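Local coordinates for protein aspartate aminotransferase (Thermotoga maritima, PDB 1O4S) that catalyses the pyridoxal-phosphate-dependent transfer of the amino group between L-aspartate and 2-oxoglutarate, giving oxaloacetate and L-glutamate, and works as a homodimer, at residues Asn242-Ser247 with Lys289-Asp294; Gly92-Lys97 with Val215-Val220; Val60-Arg65 with Ala283-Leu288. One frame throughout, in Å; residues are numbered along the deposited sequence. Where two conformers were deposited one is given.

Interaction 1 of 3, residues Asn242-Ser247 with Lys289-Asp294. With PLP (pyridoxal-5'-phosphate), chain M.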
loop_
_atom_site.group_PDB
_atom_site.type_symbol
_atom_site.label_atom_id
_atom_site.label_comp_id
_atom_site.label_asym_id
_atom_site.label_seq_id
_atom_site.Cartn_x
_atom_site.Cartn_y
_atom_site.Cartn_z
ATOM N N ASN B 242 13.166 -7.414 4.277
ATOM C CA ASN B 242 12.812 -8.057 5.537
ATOM C C ASN B 242 11.630 -7.298 6.167
ATOM O O ASN B 242 11.058 -6.398 5.553
ATOM C CB ASN B 242 14.060 -8.140 6.434
ATOM C CG ASN B 242 14.060 -9.351 7.392
ATOM O OD1 ASN B 242 13.013 -9.841 7.801
ATOM N ND2 ASN B 242 15.257 -9.796 7.778
ATOM N N GLY B 243 11.217 -7.707 7.358
ATOM C CA GLY B 243 10.173 -7.025 8.100
ATOM C C GLY B 243 9.828 -7.774 9.369
ATOM O O GLY B 243 10.571 -8.667 9.786
ATOM N N PHE B 244 8.685 -7.429 9.959
ATOM C CA PHE B 244 8.351 -7.867 11.316
ATOM C C PHE B 244 7.315 -8.954 11.349
ATOM O O PHE B 244 7.011 -9.516 12.411
ATOM C CB PHE B 244 7.883 -6.652 12.134
ATOM C CG PHE B 244 8.950 -5.652 12.314
ATOM C CD1 PHE B 244 9.216 -4.728 11.301
ATOM C CD2 PHE B 244 9.771 -5.687 13.443
ATOM C CE1 PHE B 244 10.237 -3.807 11.433
ATOM C CE2 PHE B 244 10.816 -4.775 13.587
ATOM C CZ PHE B 244 11.053 -3.836 12.581
ATOM N N SER B 245 6.772 -9.257 10.183
ATOM C CA SER B 245 5.606 -10.127 10.094
ATOM C C SER B 245 5.888 -11.504 10.675
ATOM O O SER B 245 5.118 -12.009 11.459
ATOM C CB SER B 245 5.167 -10.277 8.645
ATOM O OG SER B 245 4.367 -9.186 8.233
ATOM N N LYS B 246 6.985 -12.111 10.262
ATOM C CA LYS B 246 7.271 -13.488 10.651
ATOM C C LYS B 246 8.087 -13.541 11.910
ATOM O O LYS B 246 7.773 -14.295 12.823
ATOM C CB LYS B 246 7.943 -14.263 9.474
ATOM C CG LYS B 246 7.180 -14.130 8.088
ATOM C CD LYS B 246 5.716 -14.537 8.177
ATOM C CE LYS B 246 4.850 -14.248 6.909
ATOM N NZ LYS B 246 5.656 -14.103 5.704
ATOM N N SER B 247 9.129 -12.711 11.976
ATOM C CA SER B 247 10.034 -12.697 13.102
ATOM C C SER B 247 9.342 -12.356 14.413
ATOM O O SER B 247 9.776 -12.835 15.447
ATOM C CB SER B 247 11.212 -11.734 12.843
ATOM O OG SER B 247 10.758 -10.388 12.760
ATOM N N LYS B 289 9.617 -0.458 18.655
ATOM C CA LYS B 289 9.731 -1.242 19.879
ATOM C C LYS B 289 10.073 -2.699 19.580
ATOM O O LYS B 289 10.803 -3.354 20.325
ATOM C CB LYS B 289 8.415 -1.155 20.671
ATOM C CG LYS B 289 8.327 -2.012 21.964
ATOM C CD LYS B 289 9.402 -1.678 23.027
ATOM C CE LYS B 289 9.292 -0.255 23.595
ATOM N NZ LYS B 289 10.236 0.036 24.761
ATOM N N ALA B 290 9.519 -3.225 18.500
ATOM C CA ALA B 290 9.758 -4.606 18.103
ATOM C C ALA B 290 11.234 -4.892 17.893
ATOM O O ALA B 290 11.650 -6.002 18.153
ATOM C CB ALA B 290 9.016 -4.958 16.892
ATOM N N LEU B 291 11.997 -3.901 17.429
ATOM C CA LEU B 291 13.444 -4.009 17.300
ATOM C C LEU B 291 14.137 -4.418 18.603
ATOM O O LEU B 291 15.150 -5.115 18.579
ATOM C CB LEU B 291 14.027 -2.691 16.811
ATOM C CG LEU B 291 13.763 -2.360 15.346
ATOM C CD1 LEU B 291 14.124 -0.918 15.095
ATOM C CD2 LEU B 291 14.564 -3.282 14.431
ATOM N N GLU B 292 13.570 -4.015 19.740
ATOM C CA GLU B 292 14.114 -4.360 21.042
ATOM C C GLU B 292 13.659 -5.724 21.601
ATOM O O GLU B 292 14.131 -6.143 22.659
ATOM C CB GLU B 292 13.719 -3.293 22.059
ATOM C CG GLU B 292 14.153 -1.893 21.707
ATOM C CD GLU B 292 13.498 -0.838 22.605
ATOM O OE1 GLU B 292 13.285 -1.100 23.800
ATOM O OE2 GLU B 292 13.184 0.265 22.099
ATOM N N VAL B 293 12.751 -6.400 20.915
ATOM C CA VAL B 293 12.062 -7.547 21.467
ATOM C C VAL B 293 12.719 -8.865 21.009
ATOM O O VAL B 293 13.016 -9.073 19.844
ATOM C CB VAL B 293 10.545 -7.480 21.137
ATOM C CG1 VAL B 293 9.850 -8.771 21.478
ATOM C CG2 VAL B 293 9.865 -6.252 21.875
ATOM N N ASP B 294 12.963 -9.744 21.963
ATOM C CA ASP B 294 13.504 -11.058 21.692
ATOM C C ASP B 294 12.373 -12.038 21.286
ATOM O O ASP B 294 11.344 -12.140 21.966
ATOM C CB ASP B 294 14.197 -11.557 22.941
ATOM C CG ASP B 294 14.689 -12.987 22.799
ATOM O OD1 ASP B 294 15.518 -13.201 21.909
ATOM O OD2 ASP B 294 14.305 -13.925 23.545
HETATM N N1 PLP M . 7.874 -13.352 1.321
HETATM C C2 PLP M . 7.435 -14.615 1.669
HETATM C C2A PLP M . 8.008 -15.745 0.865
HETATM C C3 PLP M . 6.485 -14.802 2.686
HETATM O O3 PLP M . 6.115 -15.931 2.985
HETATM C C4 PLP M . 6.007 -13.698 3.410
HETATM C C4A PLP M . 4.983 -13.904 4.547
HETATM C C5 PLP M . 6.505 -12.427 3.031
HETATM C C6 PLP M . 7.421 -12.283 1.991
HETATM C C5A PLP M . 6.134 -11.104 3.666
HETATM O O4P PLP M . 4.817 -10.735 4.037
HETATM P P PLP M . 4.500 -9.356 4.786
HETATM O O1P PLP M . 3.434 -9.792 5.721
HETATM O O2P PLP M . 5.718 -8.837 5.431
HETATM O O3P PLP M . 3.983 -8.571 3.645
#
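A small, buried apolar contact between Phe244, Ala290 and Leu291 joins the loop that follows strand 238-243, and carries the cofactor lysine, to helix 281-290 and the turn that follows from it. The phenyl ring does almost all the touching. Its CD2 lies 3.6 Å from Ala290 CB, a methyl that approaches obliquely, while CZ comes within 4.0 Å of Leu291 CD2, which sits at the ring edge near its plane. With CG beside the backbone N (chi1 -64°), the ring leaves the loop directed at Ala290 and Leu291. There a type I turn from Ala290 to Val293, closed by the bond from Val293 N to Ala290 O, places the methyl of Ala290 and the side chain of Leu291 side by side.

The next two residues, Ser245 and Lys246, hold the cofactor. Lys246 NZ is bonded covalently to PLP C4A (1.4 Å), consistent with the internal aldimine of this family. Ser245 OG donates to the phosphate oxygen O1P over 2.7 Å, and the cofactor is also hydrogen-bonded to Arg254 and to Tyr74 of the second subunit. Just upstream, Asn242 OD1 accepts a bond from Gly243 N at 2.8 Å, with 151° at the hydrogen, which fixes the amide of Asn242 against its own backbone.

Strand 256-259 flanks the phenyl ring through Tyr257, Val255 touches it from the adjoining loop, and helix 57-68 packs on Ala290 and Val293 through Val59.

Interaction 2 of 3, residues Gly92-Lys97 with Val215-Val220. With PLP (pyridoxal-5'-phosphate), chain M.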
loop_
_atom_site.group_PDB
_atom_site.type_symbol
_atom_site.label_atom_id
_atom_site.label_comp_id
_atom_site.label_asym_id
_atom_site.label_seq_id
_atom_site.Cartn_x
_atom_site.Cartn_y
_atom_site.Cartn_z
ATOM N N GLY B 92 22.935 -3.447 10.188
ATOM C CA GLY B 92 24.325 -3.067 10.128
ATOM C C GLY B 92 25.149 -3.810 11.160
ATOM O O GLY B 92 26.207 -4.305 10.819
ATOM N N GLU B 93 24.691 -3.878 12.407
ATOM C CA GLU B 93 25.419 -4.609 13.447
ATOM C C GLU B 93 25.441 -6.110 13.166
ATOM O O GLU B 93 26.468 -6.744 13.309
ATOM C CB GLU B 93 24.858 -4.318 14.846
ATOM C CG GLU B 93 25.219 -2.909 15.320
ATOM C CD GLU B 93 24.570 -2.500 16.648
ATOM O OE1 GLU B 93 25.139 -1.601 17.312
ATOM O OE2 GLU B 93 23.495 -3.055 17.026
ATOM N N ARG B 94 24.321 -6.680 12.736
ATOM C CA ARG B 94 24.282 -8.116 12.456
ATOM C C ARG B 94 25.288 -8.548 11.380
ATOM O O ARG B 94 25.849 -9.653 11.465
ATOM C CB ARG B 94 22.891 -8.556 12.031
ATOM C CG ARG B 94 21.877 -8.493 13.145
ATOM C CD ARG B 94 20.469 -8.774 12.669
ATOM N NE ARG B 94 20.345 -10.152 12.198
ATOM C CZ ARG B 94 19.269 -10.658 11.583
ATOM N NH1 ARG B 94 18.195 -9.897 11.331
ATOM N NH2 ARG B 94 19.278 -11.944 11.216
ATOM N N TYR B 95 25.501 -7.688 10.382
ATOM C CA TYR B 95 26.258 -8.057 9.188
ATOM C C TYR B 95 27.521 -7.231 8.990
ATOM O O TYR B 95 28.123 -7.249 7.924
ATOM C CB TYR B 95 25.342 -7.980 7.968
ATOM C CG TYR B 95 24.257 -9.014 8.038
ATOM C CD1 TYR B 95 22.912 -8.634 8.174
ATOM C CD2 TYR B 95 24.557 -10.382 8.013
ATOM C CE1 TYR B 95 21.885 -9.572 8.260
ATOM C CE2 TYR B 95 23.514 -11.346 8.124
ATOM C CZ TYR B 95 22.182 -10.914 8.227
ATOM O OH TYR B 95 21.143 -11.789 8.334
ATOM N N LYS B 96 27.908 -6.520 10.038
ATOM C CA LYS B 96 29.073 -5.638 10.031
ATOM C C LYS B 96 29.172 -4.785 8.752
ATOM O O LYS B 96 30.118 -4.890 7.972
ATOM C CB LYS B 96 30.372 -6.413 10.329
ATOM C CG LYS B 96 30.676 -6.583 11.833
ATOM C CD LYS B 96 30.743 -5.248 12.618
ATOM C CE LYS B 96 31.946 -4.388 12.223
ATOM N NZ LYS B 96 33.225 -4.983 12.692
ATOM N N LYS B 97 28.154 -3.946 8.581
ATOM C CA LYS B 97 28.024 -2.964 7.499
ATOM C C LYS B 97 27.645 -1.594 8.083
ATOM O O LYS B 97 27.021 -1.505 9.147
ATOM C CB LYS B 97 26.934 -3.403 6.522
ATOM C CG LYS B 97 27.156 -4.796 5.964
ATOM C CD LYS B 97 26.256 -5.104 4.786
ATOM C CE LYS B 97 26.523 -6.504 4.275
ATOM N NZ LYS B 97 27.697 -6.572 3.405
ATOM N N VAL B 215 12.637 -12.618 4.926
ATOM C CA VAL B 215 11.669 -12.390 5.997
ATOM C C VAL B 215 11.628 -13.499 7.052
ATOM O O VAL B 215 11.154 -13.269 8.171
ATOM C CB VAL B 215 10.222 -12.205 5.516
ATOM C CG1 VAL B 215 10.037 -10.859 4.981
ATOM C CG2 VAL B 215 9.798 -13.289 4.524
ATOM N N TYR B 216 12.125 -14.691 6.685
ATOM C CA TYR B 216 12.116 -15.853 7.577
ATOM C C TYR B 216 13.465 -16.062 8.210
ATOM O O TYR B 216 13.690 -17.082 8.815
ATOM C CB TYR B 216 11.698 -17.110 6.813
ATOM C CG TYR B 216 10.265 -17.094 6.347
ATOM C CD1 TYR B 216 9.233 -17.348 7.232
ATOM C CD2 TYR B 216 9.939 -16.872 5.026
ATOM C CE1 TYR B 216 7.932 -17.367 6.820
ATOM C CE2 TYR B 216 8.614 -16.879 4.599
ATOM C CZ TYR B 216 7.621 -17.120 5.510
ATOM O OH TYR B 216 6.309 -17.131 5.138
ATOM N N ASP B 217 14.356 -15.084 8.106
ATOM C CA ASP B 217 15.739 -15.274 8.555
ATOM C C ASP B 217 15.944 -15.566 10.059
ATOM O O ASP B 217 17.013 -16.069 10.448
ATOM C CB ASP B 217 16.648 -14.115 8.123
ATOM C CG ASP B 217 16.389 -12.810 8.887
ATOM O OD1 ASP B 217 17.277 -11.920 8.848
ATOM O OD2 ASP B 217 15.336 -12.536 9.484
ATOM N N SER B 218 14.950 -15.215 10.884
ATOM C CA SER B 218 14.963 -15.473 12.322
ATOM C C SER B 218 14.501 -16.865 12.601
ATOM O O SER B 218 14.843 -17.433 13.621
ATOM C CB SER B 218 13.961 -14.528 13.044
ATOM O OG SER B 218 14.684 -13.433 13.527
ATOM N N LEU B 219 13.624 -17.368 11.744
ATOM C CA LEU B 219 13.054 -18.690 11.949
ATOM C C LEU B 219 13.946 -19.729 11.280
ATOM O O LEU B 219 13.586 -20.325 10.265
ATOM C CB LEU B 219 11.616 -18.738 11.432
ATOM C CG LEU B 219 10.614 -17.989 12.306
ATOM C CD1 LEU B 219 9.411 -17.528 11.556
ATOM C CD2 LEU B 219 10.196 -18.902 13.438
ATOM N N VAL B 220 15.130 -19.909 11.856
ATOM C CA VAL B 220 16.118 -20.857 11.350
ATOM C C VAL B 220 16.433 -21.904 12.436
ATOM O O VAL B 220 16.432 -21.594 13.634
ATOM C CB VAL B 220 17.402 -20.147 10.845
ATOM C CG1 VAL B 220 17.103 -19.382 9.542
ATOM C CG2 VAL B 220 17.998 -19.210 11.914
HETATM N N1 PLP M . 7.874 -13.352 1.321
HETATM C C2 PLP M . 7.435 -14.615 1.669
HETATM C C2A PLP M . 8.008 -15.745 0.865
HETATM C C3 PLP M . 6.485 -14.802 2.686
HETATM O O3 PLP M . 6.115 -15.931 2.985
HETATM C C4 PLP M . 6.007 -13.698 3.410
HETATM C C4A PLP M . 4.983 -13.904 4.547
HETATM C C5 PLP M . 6.505 -12.427 3.031
HETATM C C6 PLP M . 7.421 -12.283 1.991
HETATM C C5A PLP M . 6.134 -11.104 3.666
HETATM O O4P PLP M . 4.817 -10.735 4.037
HETATM P P PLP M . 4.500 -9.356 4.786
HETATM O O1P PLP M . 3.434 -9.792 5.721
HETATM O O2P PLP M . 5.718 -8.837 5.431
HETATM O O3P PLP M . 3.983 -8.571 3.645
HETATM O O HOH W 1 15.388 -11.278 11.556
HETATM O O HOH W 2 18.955 -11.487 7.094
#
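The salt bridge of Arg94 with Asp217 belongs to the large domain of the fold type I, class-I PLP-dependent aminotransferases. It ties the C-terminal turn of helix 81-95 to the type I turn Tyr216-Leu219, in the loop behind strand 209-213 of the large-domain sheet. The helix closes with a Schellman motif: Lys96 adopts positive phi, and Lys97 N bonds back to Gly92 O.

Arginine and aspartate come from opposite directions. NH2 of Arg94 donates to Asp217 OD1 over 3.1 Å, and NH1 adds a weak second bond to the same oxygen. The pairing is far from a flat two-oxygen clamp. The guanidinium and carboxylate planes stand 47° apart, and NH2 meets OD1 from above the carboxylate plane, 65° out of it. A bend at chi3 (66°) in an otherwise extended chain brings the edge of the guanidinium group to Asp217 OD1. Tyr95 CE1 lies 4.2 Å above one guanidinium face, toward its rim, and Arg94 CB is over the tyrosine ring.

Two waters appear to complete the link, one among Arg94 NH1, Asp217 OD2 and Ser218 OG, the other between Tyr95 OH and Asp217 OD1. Both sit too close to the carboxylate for their distances to be exact, so the detail of these bridges is doubtful. Asn242 ND2 adds a weak bond to OD1.

On the cofactor side of the turn, Val215 CG2 packs 3.6 Å from PLP C6. Next to it, Tyr216 OH forms a very short hydrogen bond, 2.5 Å, with PLP O3, which lies at the edge of the tyrosine ring.

Interaction 3 of 3, residues Val60-Arg65 with Ala283-Leu288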
loop_
_atom_site.group_PDB
_atom_site.type_symbol
_atom_site.label_atom_id
_atom_site.label_comp_id
_atom_site.label_asym_id
_atom_site.label_seq_id
_atom_site.Cartn_x
_atom_site.Cartn_y
_atom_site.Cartn_z
ATOM N N VAL B 60 2.528 -4.332 21.847
ATOM C CA VAL B 60 1.170 -3.886 22.157
ATOM C C VAL B 60 1.180 -2.684 23.109
ATOM O O VAL B 60 0.520 -1.662 22.859
ATOM C CB VAL B 60 0.355 -5.011 22.784
ATOM C CG1 VAL B 60 -0.983 -4.506 23.301
ATOM C CG2 VAL B 60 0.162 -6.180 21.798
ATOM N N GLU B 61 1.939 -2.783 24.194
ATOM C CA GLU B 61 1.978 -1.721 25.209
ATOM C C GLU B 61 2.468 -0.390 24.649
ATOM O O GLU B 61 1.863 0.641 24.934
ATOM C CB GLU B 61 2.823 -2.115 26.454
ATOM C CG GLU B 61 2.180 -3.260 27.234
ATOM C CD GLU B 61 3.005 -3.789 28.448
ATOM O OE1 GLU B 61 4.251 -3.504 28.561
ATOM O OE2 GLU B 61 2.382 -4.508 29.286
ATOM N N GLU B 62 3.561 -0.415 23.889
ATOM C CA GLU B 62 4.035 0.787 23.188
ATOM C C GLU B 62 3.018 1.384 22.199
ATOM O O GLU B 62 2.856 2.602 22.119
ATOM C CB GLU B 62 5.327 0.475 22.465
ATOM C CG GLU B 62 5.866 1.566 21.572
ATOM C CD GLU B 62 6.283 2.817 22.307
ATOM O OE1 GLU B 62 6.426 2.783 23.574
ATOM O OE2 GLU B 62 6.470 3.840 21.582
ATOM N N ALA B 63 2.364 0.513 21.429
ATOM C CA ALA B 63 1.364 0.956 20.468
ATOM C C ALA B 63 0.211 1.656 21.197
ATOM O O ALA B 63 -0.240 2.686 20.736
ATOM C CB ALA B 63 0.841 -0.212 19.632
ATOM N N VAL B 64 -0.231 1.103 22.334
ATOM C CA VAL B 64 -1.329 1.663 23.134
ATOM C C VAL B 64 -0.924 3.000 23.730
ATOM O O VAL B 64 -1.696 3.959 23.729
ATOM C CB VAL B 64 -1.787 0.697 24.274
ATOM C CG1 VAL B 64 -2.730 1.359 25.244
ATOM C CG2 VAL B 64 -2.421 -0.549 23.712
ATOM N N ARG B 65 0.293 3.064 24.247
ATOM C CA ARG B 65 0.806 4.304 24.810
ATOM C C ARG B 65 0.832 5.417 23.768
ATOM O O ARG B 65 0.351 6.518 24.039
ATOM C CB ARG B 65 2.184 4.035 25.341
ATOM C CG ARG B 65 2.930 5.189 25.931
ATOM C CD ARG B 65 4.405 4.776 26.242
ATOM N NE ARG B 65 5.396 5.811 25.928
ATOM C CZ ARG B 65 5.656 6.319 24.709
ATOM N NH1 ARG B 65 4.994 5.932 23.609
ATOM N NH2 ARG B 65 6.596 7.259 24.612
ATOM N N ALA B 283 1.725 1.530 13.676
ATOM C CA ALA B 283 2.562 0.426 13.251
ATOM C C ALA B 283 4.064 0.800 13.296
ATOM O O ALA B 283 4.907 0.010 13.674
ATOM C CB ALA B 283 2.163 -0.035 11.825
ATOM N N GLN B 284 4.391 2.007 12.891
ATOM C CA GLN B 284 5.772 2.451 12.920
ATOM C C GLN B 284 6.289 2.436 14.324
ATOM O O GLN B 284 7.382 1.919 14.546
ATOM C CB GLN B 284 5.945 3.797 12.276
ATOM C CG GLN B 284 5.590 3.784 10.823
ATOM C CD GLN B 284 6.018 5.031 10.081
ATOM O OE1 GLN B 284 7.187 5.343 10.040
ATOM N NE2 GLN B 284 5.081 5.702 9.456
ATOM N N TYR B 285 5.529 2.961 15.272
ATOM C CA TYR B 285 5.965 2.917 16.659
ATOM C C TYR B 285 5.997 1.522 17.236
ATOM O O TYR B 285 6.909 1.189 18.018
ATOM C CB TYR B 285 5.189 3.906 17.537
ATOM C CG TYR B 285 5.677 5.317 17.233
ATOM C CD1 TYR B 285 4.976 6.153 16.381
ATOM C CD2 TYR B 285 6.884 5.779 17.750
ATOM C CE1 TYR B 285 5.425 7.413 16.075
ATOM C CE2 TYR B 285 7.342 7.047 17.447
ATOM C CZ TYR B 285 6.589 7.854 16.608
ATOM O OH TYR B 285 7.011 9.096 16.298
ATOM N N ALA B 286 5.058 0.684 16.817
ATOM C CA ALA B 286 5.066 -0.713 17.231
ATOM C C ALA B 286 6.381 -1.412 16.751
ATOM O O ALA B 286 7.032 -2.101 17.510
ATOM C CB ALA B 286 3.844 -1.418 16.696
ATOM N N ALA B 287 6.752 -1.197 15.494
ATOM C CA ALA B 287 7.950 -1.781 14.913
ATOM C C ALA B 287 9.244 -1.280 15.564
ATOM O O ALA B 287 10.179 -2.026 15.791
ATOM C CB ALA B 287 7.956 -1.547 13.380
ATOM N N LEU B 288 9.271 -0.015 15.923
ATOM C CA LEU B 288 10.433 0.558 16.566
ATOM C C LEU B 288 10.675 -0.183 17.900
ATOM O O LEU B 288 11.800 -0.568 18.198
ATOM C CB LEU B 288 10.240 2.075 16.716
ATOM C CG LEU B 288 11.299 2.909 17.418
ATOM C CD1 LEU B 288 12.641 2.835 16.679
ATOM C CD2 LEU B 288 10.807 4.341 17.491
HETATM O O HOH W 3 8.146 3.108 19.793
#
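The ring of Tyr285 meets Glu62 OE2 obliquely, has a water at its edge in the ring plane, and stacks with the ring of Phe66 from the same helix as Glu62. The closest approach across the pair of helices, however, is made by an aliphatic atom: Glu62 CG lies 3.7 Å from Tyr285 O. The glutamate chain extends from the backbone (chi1 174°), and a bend at chi2 (65°) then brings the carboxylate toward Tyr285, OE2 lying 4.2 Å from its CB.

Water bridges what the carboxylate does not reach directly. The edge water donates to Glu62 OE2 over 2.6 Å and to Tyr285 O over 2.9 Å, linking a side-chain charge to a main-chain carbonyl already inside a helix. The same OE2 is paired with Arg65 NH1 at 3.3 Å, but the oxygen lies well out of the guanidinium plane, so only the charges attract.

Beside this polar half the helices come close where both present alanine. The CB methyls of Ala63 and Ala286 touch at 4.4 Å, and the 5.2 Å between their CA atoms shows how near the two backbones run.

Trp253 covers both alanines from a nearby loop, Leu67 of the second subunit packs on Ala63, and Leu83 of helix 81-95 lies against the other side of helix 281-290 through Gln284 and Ala287.

Overall arrangement
Helix 281-290 is shared by interactions 1 and 3: interaction 1 uses its later residues in a mostly buried place, interaction 3 its middle, partly open to solvent and near the second subunit. The two touch, Phe244 packing on Ala287 and Lys289 on Glu62. Interaction 2 stands apart from interaction 3 but meets interaction 1 at the cofactor, which both touch, with Tyr216 OH close to Lys246 NZ, and again through a probable bond between Asn242 and Asp217. Their chemistry follows their place. Interaction 1 is purely apolar between its segments, interaction 2 joins an exposed arginine to a buried aspartate with waters around it, and interaction 3 sets alanine packing beside a water-bridged carboxylate.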